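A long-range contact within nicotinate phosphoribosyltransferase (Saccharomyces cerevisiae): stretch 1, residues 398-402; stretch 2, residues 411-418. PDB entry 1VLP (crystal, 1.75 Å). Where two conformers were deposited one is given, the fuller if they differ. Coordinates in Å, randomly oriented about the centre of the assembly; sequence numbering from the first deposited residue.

Stretch 1 398-402: NHAIK
Stretch 2, residues 411-418: MGDPATVK

Residues 398-402 run extended, Asn398 and His399 as strand, with phi/psi from -67/138 at His399 to -139/161 at Ile401 and -136/134 at Lys402. The second stretch begins extended at Met411 (-139/131), swings through Gly412 (109/-174) and Asp413 (-53/117), and enters a helix at Pro414 that continues beyond Lys418. The two meet antiparallel in a single bridge, Lys402 opposite Met411 with CA atoms 4.9 Å apart. Lys402 N donates to Met411 O (2.9 Å, 166°) and Met411 N to Lys402 O (2.7 Å, 149°). Ile401 CA also lies 3.3 Å from Met411 O, in a CA-H...O contact. Farther along, the CA-CA separation widens from 4.7 Å at Ile401-Gly412 to 6.5 Å at His399-Asp413, and a water spans the backbones, donating to Ala400 O and accepting from Asp413 N, both at 2.8 Å.

Gly412 suits its turn: a CB would jam against the preceding carbonyl and clash with Ile401 CG2 and Ala400 O. Asp413 (chi1 t, chi2 65°) is the N-cap; its OD2 accepts from Thr416 N (3.0 Å) and Thr416 OG1 (2.7 Å), while its O accepts from Val417 N (3.0 Å). Its CB points toward stretch 1 and sits over a face of the His399 ring, 3.6 Å from the centroid, in a CH-pi contact. His399 (m, chi2 -65°) also brings CD2 to 3.4 Å from Thr416 OG1.

Buried Ile401 (p, t) packs against the first turn of the helix, its CG2 3.8 Å from both Thr416 CG2 (chi1 m) and Val417 CG2 (chi1 t). At the bridge the long, flexible side chains of Lys402 (t, t, p, t) and selenomethionine Met411 (t, t, m) meet near their ends, the Lys402 CE methylene 3.5 Å from the Met411 CE methyl on selenium. The contact buries 446 Å² between the two stretches, both sides summed.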

# COMPACT_ATOMS: atom_id res chain seq x y z
N ASN A 398 22.55 1.49 5.57
CA ASN A 398 22.02 1.79 6.91
C ASN A 398 20.72 1.07 7.11
O ASN A 398 19.96 0.87 6.18
CB ASN A 398 21.76 3.27 7.09
CG ASN A 398 23.01 4.10 6.99
OD1 ASN A 398 24.06 3.72 7.51
ND2 ASN A 398 22.92 5.25 6.36
N HIS A 399 20.44 0.67 8.34
CA HIS A 399 19.18 -0.02 8.65
C HIS A 399 17.97 0.90 8.46
O HIS A 399 18.01 2.06 8.90
CB HIS A 399 19.18 -0.47 10.10
CG HIS A 399 20.20 -1.51 10.42
ND1 HIS A 399 20.15 -2.78 9.88
CD2 HIS A 399 21.31 -1.47 11.20
CE1 HIS A 399 21.18 -3.48 10.34
NE2 HIS A 399 21.90 -2.71 11.13
N ALA A 400 16.90 0.38 7.88
CA ALA A 400 15.62 1.09 7.75
C ALA A 400 14.70 0.52 8.83
O ALA A 400 14.63 -0.71 8.98
CB ALA A 400 15.02 0.90 6.39
N ILE A 401 14.00 1.38 9.57
CA ILE A 401 13.14 0.91 10.68
C ILE A 401 11.83 1.65 10.74
O ILE A 401 11.70 2.74 10.18
CB ILE A 401 13.82 1.09 12.06
CG1 ILE A 401 14.10 2.59 12.38
CG2 ILE A 401 15.09 0.27 12.13
CD1 ILE A 401 14.08 2.95 13.80
N LYS A 402 10.87 1.04 11.44
CA LYS A 402 9.58 1.63 11.69
C LYS A 402 9.22 1.40 13.16
O LYS A 402 9.35 0.27 13.69
CB LYS A 402 8.50 1.02 10.81
CG LYS A 402 7.16 1.66 11.05
CD LYS A 402 6.18 1.37 9.96
CE LYS A 402 5.83 -0.05 9.91
NZ LYS A 402 4.47 -0.17 9.30
N MSE A 411 9.59 -2.46 13.70
CA MSE A 411 10.08 -3.19 12.56
C MSE A 411 11.51 -2.79 12.31
O MSE A 411 11.82 -1.63 12.25
CB MSE A 411 9.23 -2.88 11.33
CG MSE A 411 9.83 -3.37 10.01
SE MSE A 411 8.87 -2.72 8.38
CE MSE A 411 6.94 -3.24 8.95
N GLY A 412 12.37 -3.79 12.14
CA GLY A 412 13.78 -3.56 11.79
C GLY A 412 14.76 -3.86 12.92
O GLY A 412 14.43 -4.41 13.99
N ASP A 413 16.00 -3.52 12.63
CA ASP A 413 17.14 -3.80 13.49
C ASP A 413 16.85 -3.29 14.89
O ASP A 413 16.62 -2.10 15.05
CB ASP A 413 18.37 -3.10 12.97
CG ASP A 413 19.54 -3.34 13.82
OD1 ASP A 413 19.98 -4.51 13.90
OD2 ASP A 413 20.04 -2.37 14.42
N PRO A 414 16.79 -4.20 15.90
CA PRO A 414 16.52 -3.80 17.30
C PRO A 414 17.39 -2.71 17.88
O PRO A 414 16.90 -1.82 18.60
CB PRO A 414 16.72 -5.11 18.08
CG PRO A 414 16.34 -6.17 17.12
CD PRO A 414 16.80 -5.68 15.75
N ALA A 415 18.69 -2.78 17.62
CA ALA A 415 19.62 -1.81 18.16
C ALA A 415 19.27 -0.41 17.64
O ALA A 415 19.30 0.59 18.39
CB ALA A 415 21.05 -2.18 17.76
N THR A 416 18.94 -0.36 16.35
CA THR A 416 18.60 0.90 15.69
C THR A 416 17.31 1.44 16.26
O THR A 416 17.19 2.64 16.54
CB THR A 416 18.51 0.71 14.17
OG1 THR A 416 19.77 0.21 13.68
CG2 THR A 416 18.17 2.01 13.48
N VAL A 417 16.34 0.56 16.44
CA VAL A 417 15.02 0.95 16.95
C VAL A 417 15.19 1.54 18.38
O VAL A 417 14.63 2.61 18.72
CB VAL A 417 14.05 -0.26 16.96
CG1 VAL A 417 12.80 0.05 17.77
CG2 VAL A 417 13.69 -0.69 15.50
N LYS A 418 15.96 0.84 19.22
CA LYS A 418 16.31 1.37 20.53
C LYS A 418 16.97 2.76 20.51
O LYS A 418 16.56 3.63 21.31
CB LYS A 418 17.25 0.40 21.24
CG LYS A 418 17.74 0.91 22.58
CD LYS A 418 18.39 -0.18 23.37
CE LYS A 418 19.30 0.43 24.42
NZ LYS A 418 19.64 -0.58 25.44
O HOH W 1 16.47 -2.50 10.06